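Cortical-lytic enzyme (Bacillus cereus, PDB 4S3J) acts as an N-acetylglucosaminidase that breaks down partially degraded cortex peptidoglycan when spores germinate, probably recognising its muramic acid delta-lactam residues. Local coordinates at residues 269-283 with 305-319. Numbering follows the deposited sequence.
Sequences YKAQGQIVDFVVIMT and VLQYAKSQMPPQKIM
Tyr269 pushes its ring into a hollow of helix 299-312 formed by Val305, Tyr308, Ala309 and Gln312, a knob-into-hole fit. CE2 of Tyr308 lies over one face of that ring, 3.5 Å from Tyr269 CD2, with the two ring planes inclined at 50°, while the small methyl of Ala309 meets the ring edge. A long aromatic side chain suits this place: the ring packs while its terminal hydroxyl hydrogen-bonds to the carbonyl of Val252. Ile281 CD1 reaches Ala309 CB at 3.6 Å, and Val305 CG1 lies against Ile281 CG2 and Thr283 CG2. Gly273, with no side chain, lets its CA come within 3.9 Å of Met313 CB. Met313, flexible and unbranched, bends at chi3 (72°), bringing SD against Val279 CG2 and its methyl CE near Tyr269 O (3.6 Å) and, obliquely, CD2 of the ring. Strand 278-281, helix 299-312 and the strand beginning at Ile318 form a beta-alpha-beta unit of the family 18 TIM barrel, and helix 269-275 leads into it. The two strands run parallel: Val279 N bonds to Lys317 O, Val279 O receives Met319 N, and Ile281 N bonds to Met319 O, the last nearly straight at 171°. Met319 CG touches Phe278 CD1 at 3.7 Å, and its SD lies obliquely to the ring, 5.3 Å from the centroid, a Met-aromatic contact. Lys317, extended beyond CG, donates from NZ to Gly273 O and Val276 O, each at 2.7 Å, joining Gly273 and the turn before strand 278-281 to the residue preceding Ile318. Toward solvent, water takes over: one molecule links Lys270 O to Gln312 O, another joins Lys270 N to Gln312 OE1, and the poorly ordered Lys270 chain merely brushes that amide oxygen through CE.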
ATOM      1  N   TYR A 269     -13.290 -16.318  -0.218  1.00 26.22           N
ATOM      2  CA  TYR A 269     -11.949 -16.344   0.344  1.00 22.29           C
ATOM      3  C   TYR A 269     -11.368 -17.764   0.371  1.00 22.21           C
ATOM      4  O   TYR A 269     -10.262 -17.998  -0.119  1.00 26.37           O
ATOM      5  CB  TYR A 269     -11.956 -15.770   1.769  1.00 26.35           C
ATOM      6  CG  TYR A 269     -11.726 -14.260   1.911  1.00 23.26           C
ATOM      7  CD1 TYR A 269     -12.441 -13.336   1.155  1.00 21.80           C
ATOM      8  CD2 TYR A 269     -10.827 -13.774   2.851  1.00 24.09           C
ATOM      9  CE1 TYR A 269     -12.236 -11.969   1.309  1.00 19.73           C
ATOM     10  CE2 TYR A 269     -10.617 -12.425   3.009  1.00 22.22           C
ATOM     11  CZ  TYR A 269     -11.319 -11.522   2.252  1.00 19.81           C
ATOM     12  OH  TYR A 269     -11.102 -10.172   2.436  1.00 22.23           O
ATOM     13  N   LYS A 270     -12.145 -18.718   0.890  1.00 26.42           N
ATOM     14  CA  LYS A 270     -11.665 -20.085   1.067  1.00 31.96           C
ATOM     15  C   LYS A 270     -11.369 -20.738  -0.277  1.00 27.11           C
ATOM     16  O   LYS A 270     -10.317 -21.334  -0.471  1.00 26.02           O
ATOM     17  CB  LYS A 270     -12.712 -20.918   1.805  1.00 41.19           C
ATOM     18  CG  LYS A 270     -12.240 -22.293   2.269  1.00 69.28           C
ATOM     19  CD  LYS A 270     -13.377 -23.026   2.974  1.00 97.40           C
ATOM     20  CE  LYS A 270     -13.690 -22.456   4.342  1.00108.13           C
ATOM     21  NZ  LYS A 270     -14.856 -23.149   4.955  1.00116.26           N
ATOM     22  N   ALA A 271     -12.305 -20.626  -1.216  1.00 24.89           N
ATOM     23  CA  ALA A 271     -12.119 -21.241  -2.520  1.00 24.24           C
ATOM     24  C   ALA A 271     -10.960 -20.630  -3.296  1.00 25.30           C
ATOM     25  O   ALA A 271     -10.154 -21.347  -3.876  1.00 27.81           O
ATOM     26  CB  ALA A 271     -13.410 -21.147  -3.340  1.00 25.97           C
ATOM     27  N   GLN A 272     -10.890 -19.300  -3.335  1.00 25.89           N
ATOM     28  CA  GLN A 272      -9.820 -18.664  -4.093  1.00 25.36           C
ATOM     29  C   GLN A 272      -8.467 -18.986  -3.470  1.00 25.02           C
ATOM     30  O   GLN A 272      -7.503 -19.260  -4.181  1.00 26.73           O
ATOM     31  CB  GLN A 272     -10.041 -17.143  -4.181  1.00 23.08           C
ATOM     32  CG  GLN A 272     -11.266 -16.756  -5.025  1.00 22.31           C
ATOM     33  CD  GLN A 272     -11.249 -15.309  -5.510  1.00 24.71           C
ATOM     34  OE1 GLN A 272     -10.202 -14.669  -5.546  1.00 27.76           O
ATOM     35  NE2 GLN A 272     -12.424 -14.786  -5.851  1.00 25.46           N
ATOM     36  N   GLY A 273      -8.406 -19.006  -2.142  1.00 24.29           N
ATOM     37  CA  GLY A 273      -7.165 -19.288  -1.441  1.00 27.24           C
ATOM     38  C   GLY A 273      -6.582 -20.654  -1.762  1.00 31.78           C
ATOM     39  O   GLY A 273      -5.372 -20.881  -1.670  1.00 32.62           O
ATOM     40  N   GLN A 274      -7.461 -21.576  -2.133  1.00 28.78           N
ATOM     41  CA  GLN A 274      -7.064 -22.915  -2.501  1.00 31.22           C
ATOM     42  C   GLN A 274      -6.526 -22.984  -3.938  1.00 38.69           C
ATOM     43  O   GLN A 274      -5.803 -23.911  -4.295  1.00 31.36           O
ATOM     44  CB  GLN A 274      -8.257 -23.862  -2.306  1.00 32.18           C
ATOM     45  CG  GLN A 274      -7.885 -25.323  -2.257  1.00 52.01           C
ATOM     46  CD  GLN A 274      -9.033 -26.197  -1.783  1.00 71.21           C
ATOM     47  OE1 GLN A 274      -9.925 -25.735  -1.069  1.00 74.04           O
ATOM     48  NE2 GLN A 274      -9.013 -27.465  -2.171  1.00 73.14           N
ATOM     49  N   ILE A 275      -6.945 -22.037  -4.774  1.00 25.73           N
ATOM     50  CA  ILE A 275      -6.598 -22.037  -6.188  1.00 27.41           C
ATOM     51  C   ILE A 275      -5.401 -21.152  -6.534  1.00 27.74           C
ATOM     52  O   ILE A 275      -4.511 -21.557  -7.270  1.00 28.84           O
ATOM     53  CB  ILE A 275      -7.797 -21.584  -7.037  1.00 26.96           C
ATOM     54  CG1 ILE A 275      -9.011 -22.485  -6.783  1.00 30.02           C
ATOM     55  CG2 ILE A 275      -7.440 -21.587  -8.523  1.00 27.19           C
ATOM     56  CD1 ILE A 275     -10.324 -21.910  -7.259  1.00 25.04           C
ATOM     57  N   VAL A 276      -5.419 -19.913  -6.065  1.00 23.08           N
ATOM     58  CA  VAL A 276      -4.459 -18.920  -6.549  1.00 24.36           C
ATOM     59  C   VAL A 276      -3.105 -18.932  -5.812  1.00 23.43           C
ATOM     60  O   VAL A 276      -2.953 -19.535  -4.747  1.00 26.01           O
ATOM     61  CB  VAL A 276      -5.060 -17.494  -6.455  1.00 23.47           C
ATOM     62  CG1 VAL A 276      -6.427 -17.421  -7.133  1.00 23.61           C
ATOM     63  CG2 VAL A 276      -5.152 -17.047  -5.003  1.00 27.06           C
ATOM     64  N   ASP A 277      -2.111 -18.278  -6.404  1.00 22.82           N
ATOM     65  CA  ASP A 277      -0.799 -18.135  -5.780  1.00 22.82           C
ATOM     66  C   ASP A 277      -0.793 -17.046  -4.718  1.00 23.96           C
ATOM     67  O   ASP A 277      -0.157 -17.209  -3.676  1.00 24.82           O
ATOM     68  CB  ASP A 277       0.255 -17.858  -6.850  1.00 24.27           C
ATOM     69  CG  ASP A 277       0.496 -19.061  -7.744  1.00 28.97           C
ATOM     70  OD1 ASP A 277       1.219 -19.975  -7.296  1.00 33.41           O
ATOM     71  OD2 ASP A 277      -0.072 -19.124  -8.857  1.00 24.54           O
ATOM     72  N   PHE A 278      -1.484 -15.943  -4.973  1.00 20.97           N
ATOM     73  CA  PHE A 278      -1.681 -14.934  -3.943  1.00 19.93           C
ATOM     74  C   PHE A 278      -2.911 -14.091  -4.216  1.00 20.77           C
ATOM     75  O   PHE A 278      -3.459 -14.101  -5.328  1.00 19.11           O
ATOM     76  CB  PHE A 278      -0.439 -14.053  -3.795  1.00 19.65           C
ATOM     77  CG  PHE A 278      -0.121 -13.176  -4.985  1.00 20.36           C
ATOM     78  CD1 PHE A 278      -0.698 -11.916  -5.122  1.00 21.34           C
ATOM     79  CD2 PHE A 278       0.808 -13.579  -5.921  1.00 20.35           C
ATOM     80  CE1 PHE A 278      -0.366 -11.086  -6.204  1.00 19.54           C
ATOM     81  CE2 PHE A 278       1.152 -12.769  -6.985  1.00 19.51           C
ATOM     82  CZ  PHE A 278       0.562 -11.519  -7.131  1.00 21.31           C
ATOM     83  N   VAL A 279      -3.379 -13.429  -3.164  1.00 20.85           N
ATOM     84  CA  VAL A 279      -4.494 -12.486  -3.236  1.00 18.37           C
ATOM     85  C   VAL A 279      -4.030 -11.113  -2.782  1.00 17.99           C
ATOM     86  O   VAL A 279      -3.119 -10.990  -1.959  1.00 18.99           O
ATOM     87  CB  VAL A 279      -5.701 -12.908  -2.362  1.00 20.15           C
ATOM     88  CG1 VAL A 279      -6.276 -14.255  -2.828  1.00 20.74           C
ATOM     89  CG2 VAL A 279      -5.322 -12.987  -0.891  1.00 23.62           C
ATOM     90  N   VAL A 280      -4.669 -10.102  -3.356  1.00 16.78           N
ATOM     91  CA  VAL A 280      -4.525  -8.711  -2.923  1.00 16.22           C
ATOM     92  C   VAL A 280      -5.839  -8.291  -2.269  1.00 18.34           C
ATOM     93  O   VAL A 280      -6.869  -8.208  -2.937  1.00 17.92           O
ATOM     94  CB  VAL A 280      -4.174  -7.767  -4.096  1.00 15.82           C
ATOM     95  CG1 VAL A 280      -4.190  -6.324  -3.639  1.00 17.39           C
ATOM     96  CG2 VAL A 280      -2.809  -8.105  -4.666  1.00 22.26           C
ATOM     97  N   ILE A 281      -5.803  -8.066  -0.954  1.00 17.84           N
ATOM     98  CA  ILE A 281      -7.004  -7.690  -0.217  1.00 16.01           C
ATOM     99  C   ILE A 281      -7.037  -6.183  -0.082  1.00 17.81           C
ATOM    100  O   ILE A 281      -6.064  -5.578   0.362  1.00 18.02           O
ATOM    101  CB  ILE A 281      -7.078  -8.351   1.175  1.00 16.41           C
ATOM    102  CG1 ILE A 281      -6.844  -9.866   1.060  1.00 20.14           C
ATOM    103  CG2 ILE A 281      -8.421  -8.032   1.844  1.00 20.14           C
ATOM    104  CD1 ILE A 281      -6.990 -10.635   2.355  1.00 20.32           C
ATOM    105  N   MET A 282      -8.146  -5.583  -0.480  1.00 16.63           N
ATOM    106  CA  MET A 282      -8.267  -4.129  -0.500  1.00 14.80           C
ATOM    107  C   MET A 282      -8.558  -3.572   0.895  1.00 18.40           C
ATOM    108  O   MET A 282      -9.639  -3.033   1.168  1.00 17.63           O
ATOM    109  CB  MET A 282      -9.346  -3.709  -1.491  1.00 18.15           C
ATOM    110  CG  MET A 282      -8.950  -4.020  -2.917  1.00 18.51           C
ATOM    111  SD  MET A 282     -10.113  -3.416  -4.146  1.00 22.21           S
ATOM    112  CE  MET A 282     -11.569  -4.350  -3.672  1.00 19.71           C
ATOM    113  N   THR A 283      -7.553  -3.679   1.760  1.00 17.81           N
ATOM    114  CA  THR A 283      -7.635  -3.204   3.139  1.00 17.58           C
ATOM    115  C   THR A 283      -7.420  -1.681   3.233  1.00 17.54           C
ATOM    116  O   THR A 283      -6.464  -1.191   3.845  1.00 16.69           O
ATOM    117  CB  THR A 283      -6.620  -3.971   4.023  1.00 15.71           C
ATOM    118  OG1 THR A 283      -5.433  -4.253   3.260  1.00 17.21           O
ATOM    119  CG2 THR A 283      -7.205  -5.293   4.494  1.00 17.57           C
ATOM    120  N   VAL A 305      -9.327  -7.847   9.364  1.00 20.51           N
ATOM    121  CA  VAL A 305      -9.408  -8.431   8.026  1.00 20.02           C
ATOM    122  C   VAL A 305      -8.279  -9.437   7.802  1.00 20.04           C
ATOM    123  O   VAL A 305      -8.515 -10.522   7.272  1.00 20.99           O
ATOM    124  CB  VAL A 305      -9.371  -7.342   6.903  1.00 18.62           C
ATOM    125  CG1 VAL A 305      -9.263  -7.994   5.526  1.00 18.82           C
ATOM    126  CG2 VAL A 305     -10.607  -6.469   6.953  1.00 22.10           C
ATOM    127  N   LEU A 306      -7.054  -9.097   8.191  1.00 21.96           N
ATOM    128  CA  LEU A 306      -5.956 -10.045   8.035  1.00 20.76           C
ATOM    129  C   LEU A 306      -6.191 -11.317   8.854  1.00 21.61           C
ATOM    130  O   LEU A 306      -5.879 -12.416   8.383  1.00 22.16           O
ATOM    131  CB  LEU A 306      -4.618  -9.426   8.429  1.00 19.95           C
ATOM    132  CG  LEU A 306      -4.202  -8.257   7.537  1.00 17.64           C
ATOM    133  CD1 LEU A 306      -2.871  -7.700   8.050  1.00 21.03           C
ATOM    134  CD2 LEU A 306      -4.087  -8.632   6.071  1.00 20.42           C
ATOM    135  N   GLN A 307      -6.724 -11.172  10.066  1.00 20.68           N
ATOM    136  CA  GLN A 307      -7.005 -12.336  10.905  1.00 22.44           C
ATOM    137  C   GLN A 307      -8.090 -13.206  10.277  1.00 25.23           C
ATOM    138  O   GLN A 307      -7.989 -14.434  10.293  1.00 25.87           O
ATOM    139  CB  GLN A 307      -7.430 -11.912  12.304  1.00 23.32           C
ATOM    140  CG  GLN A 307      -6.329 -11.271  13.120  1.00 24.94           C
ATOM    141  CD  GLN A 307      -6.835 -10.767  14.444  1.00 28.68           C
ATOM    142  OE1 GLN A 307      -7.867 -10.107  14.515  1.00 33.25           O
ATOM    143  NE2 GLN A 307      -6.133 -11.100  15.504  1.00 32.04           N
ATOM    144  N   TYR A 308      -9.124 -12.576   9.723  1.00 22.44           N
ATOM    145  CA  TYR A 308     -10.165 -13.348   9.063  1.00 24.47           C
ATOM    146  C   TYR A 308      -9.566 -14.047   7.849  1.00 26.59           C
ATOM    147  O   TYR A 308      -9.800 -15.232   7.646  1.00 24.22           O
ATOM    148  CB  TYR A 308     -11.346 -12.487   8.637  1.00 23.32           C
ATOM    149  CG  TYR A 308     -12.268 -13.278   7.737  1.00 29.75           C
ATOM    150  CD1 TYR A 308     -13.048 -14.301   8.244  1.00 28.97           C
ATOM    151  CD2 TYR A 308     -12.298 -13.047   6.384  1.00 23.00           C
ATOM    152  CE1 TYR A 308     -13.873 -15.048   7.418  1.00 29.99           C
ATOM    153  CE2 TYR A 308     -13.118 -13.786   5.536  1.00 26.57           C
ATOM    154  CZ  TYR A 308     -13.895 -14.791   6.067  1.00 25.58           C
ATOM    155  OH  TYR A 308     -14.709 -15.532   5.231  1.00 35.03           O
ATOM    156  N   ALA A 309      -8.763 -13.329   7.065  1.00 23.21           N
ATOM    157  CA  ALA A 309      -8.159 -13.923   5.872  1.00 19.32           C
ATOM    158  C   ALA A 309      -7.314 -15.164   6.210  1.00 25.81           C
ATOM    159  O   ALA A 309      -7.396 -16.179   5.526  1.00 23.78           O
ATOM    160  CB  ALA A 309      -7.323 -12.900   5.141  1.00 21.92           C
ATOM    161  N   LYS A 310      -6.511 -15.078   7.273  1.00 24.15           N
ATOM    162  CA  LYS A 310      -5.675 -16.195   7.727  1.00 23.40           C
ATOM    163  C   LYS A 310      -6.501 -17.403   8.129  1.00 24.75           C
ATOM    164  O   LYS A 310      -6.020 -18.525   8.070  1.00 28.52           O
ATOM    165  CB  LYS A 310      -4.796 -15.739   8.901  1.00 23.28           C
ATOM    166  CG  LYS A 310      -3.655 -14.899   8.441  1.00 28.30           C
ATOM    167  CD  LYS A 310      -2.807 -14.402   9.614  1.00 31.30           C
ATOM    168  CE  LYS A 310      -2.348 -15.500  10.529  1.00 34.30           C
ATOM    169  NZ  LYS A 310      -1.500 -14.931  11.620  1.00 37.62           N
ATOM    170  N   SER A 311      -7.729 -17.177   8.581  1.00 23.95           N
ATOM    171  CA  SER A 311      -8.597 -18.297   8.944  1.00 25.33           C
ATOM    172  C   SER A 311      -9.111 -19.037   7.720  1.00 29.26           C
ATOM    173  O   SER A 311      -9.567 -20.170   7.837  1.00 28.07           O
ATOM    174  CB  SER A 311      -9.772 -17.810   9.802  1.00 27.03           C
ATOM    175  OG  SER A 311     -10.813 -17.233   9.032  1.00 28.55           O
ATOM    176  N   GLN A 312      -9.010 -18.415   6.546  1.00 27.57           N
ATOM    177  CA  GLN A 312      -9.574 -18.960   5.314  1.00 27.03           C
ATOM    178  C   GLN A 312      -8.526 -19.482   4.342  1.00 25.33           C
ATOM    179  O   GLN A 312      -8.871 -20.207   3.413  1.00 27.22           O
ATOM    180  CB  GLN A 312     -10.410 -17.897   4.581  1.00 23.75           C
ATOM    181  CG  GLN A 312     -11.545 -17.297   5.385  1.00 24.25           C
ATOM    182  CD  GLN A 312     -12.575 -18.327   5.814  1.00 27.99           C
ATOM    183  OE1 GLN A 312     -13.273 -18.918   4.987  1.00 31.25           O
ATOM    184  NE2 GLN A 312     -12.645 -18.573   7.114  1.00 34.11           N
ATOM    185  N   MET A 313      -7.278 -19.054   4.501  1.00 24.73           N
ATOM    186  CA  MET A 313      -6.212 -19.388   3.553  1.00 23.01           C
ATOM    187  C   MET A 313      -4.838 -19.241   4.198  1.00 24.49           C
ATOM    188  O   MET A 313      -4.698 -18.587   5.243  1.00 26.83           O
ATOM    189  CB  MET A 313      -6.293 -18.492   2.311  1.00 27.91           C
ATOM    190  CG  MET A 313      -5.768 -17.077   2.582  1.00 23.94           C
ATOM    191  SD  MET A 313      -6.052 -15.965   1.183  1.00 25.23           S
ATOM    192  CE  MET A 313      -7.829 -15.726   1.279  1.00 25.87           C
ATOM    193  N   PRO A 314      -3.806 -19.843   3.582  1.00 28.16           N
ATOM    194  CA  PRO A 314      -2.439 -19.740   4.126  1.00 28.05           C
ATOM    195  C   PRO A 314      -1.928 -18.298   4.192  1.00 32.42           C
ATOM    196  O   PRO A 314      -2.132 -17.531   3.251  1.00 25.69           O
ATOM    197  CB  PRO A 314      -1.594 -20.562   3.149  1.00 32.88           C
ATOM    198  CG  PRO A 314      -2.552 -21.430   2.413  1.00 33.23           C
ATOM    199  CD  PRO A 314      -3.868 -20.693   2.380  1.00 31.95           C
ATOM    200  N   PRO A 315      -1.258 -17.925   5.291  1.00 28.65           N
ATOM    201  CA  PRO A 315      -0.838 -16.529   5.447  1.00 27.15           C
ATOM    202  C   PRO A 315       0.088 -16.005   4.350  1.00 24.88           C
ATOM    203  O   PRO A 315      -0.002 -14.823   4.009  1.00 24.30           O
ATOM    204  CB  PRO A 315      -0.089 -16.531   6.789  1.00 30.09           C
ATOM    205  CG  PRO A 315      -0.553 -17.727   7.502  1.00 38.09           C
ATOM    206  CD  PRO A 315      -0.912 -18.742   6.468  1.00 32.92           C
ATOM    207  N   GLN A 316       0.941 -16.869   3.797  1.00 26.57           N
ATOM    208  CA  GLN A 316       1.906 -16.449   2.774  1.00 25.14           C
ATOM    209  C   GLN A 316       1.229 -15.978   1.489  1.00 26.73           C
ATOM    210  O   GLN A 316       1.842 -15.276   0.680  1.00 24.93           O
ATOM    211  CB  GLN A 316       2.868 -17.588   2.430  1.00 28.23           C
ATOM    212  CG  GLN A 316       2.198 -18.858   1.947  1.00 41.81           C
ATOM    213  CD  GLN A 316       1.895 -19.839   3.065  1.00 58.17           C
ATOM    214  OE1 GLN A 316       1.449 -19.458   4.149  1.00 62.39           O
ATOM    215  NE2 GLN A 316       2.125 -21.116   2.798  1.00 67.33           N
ATOM    216  N   LYS A 317      -0.018 -16.386   1.274  1.00 22.85           N
ATOM    217  CA  LYS A 317      -0.738 -15.981   0.080  1.00 19.70           C
ATOM    218  C   LYS A 317      -1.341 -14.579   0.190  1.00 22.14           C
ATOM    219  O   LYS A 317      -1.865 -14.056  -0.786  1.00 24.22           O
ATOM    220  CB  LYS A 317      -1.855 -16.969  -0.242  1.00 24.15           C
ATOM    221  CG  LYS A 317      -1.356 -18.315  -0.650  1.00 24.82           C
ATOM    222  CD  LYS A 317      -2.451 -19.119  -1.347  1.00 24.35           C
ATOM    223  CE  LYS A 317      -1.931 -20.493  -1.797  1.00 24.39           C
ATOM    224  NZ  LYS A 317      -2.909 -21.256  -2.620  1.00 25.25           N
ATOM    225  N   ILE A 318      -1.286 -13.989   1.379  1.00 23.01           N
ATOM    226  CA  ILE A 318      -1.980 -12.721   1.615  1.00 20.21           C
ATOM    227  C   ILE A 318      -1.089 -11.499   1.356  1.00 17.08           C
ATOM    228  O   ILE A 318      -0.029 -11.341   1.987  1.00 19.33           O
ATOM    229  CB  ILE A 318      -2.535 -12.649   3.057  1.00 22.26           C
ATOM    230  CG1 ILE A 318      -3.547 -13.769   3.286  1.00 23.70           C
ATOM    231  CG2 ILE A 318      -3.187 -11.275   3.310  1.00 20.97           C
ATOM    232  CD1 ILE A 318      -3.933 -13.996   4.739  1.00 24.76           C
ATOM    233  N   MET A 319      -1.536 -10.651   0.429  1.00 17.00           N
ATOM    234  CA  MET A 319      -0.936  -9.342   0.201  1.00 18.85           C
ATOM    235  C   MET A 319      -1.877  -8.292   0.755  1.00 18.96           C
ATOM    236  O   MET A 319      -3.016  -8.176   0.310  1.00 19.55           O
ATOM    237  CB  MET A 319      -0.666  -9.084  -1.284  1.00 18.64           C
ATOM    238  CG  MET A 319       0.143 -10.162  -2.001  1.00 18.35           C
ATOM    239  SD  MET A 319       1.859 -10.230  -1.419  1.00 25.40           S
ATOM    240  CE  MET A 319       2.221 -11.979  -1.656  1.00 42.40           C
TER
HETATM  241  O   HOH W   1     -15.319 -15.410   2.133  1.00 32.36           O
HETATM  242  O   HOH W   2      -8.191 -21.472   1.143  1.00 27.66           O
HETATM  243  O   HOH W   3     -14.683 -17.977   2.568  1.00 30.57           O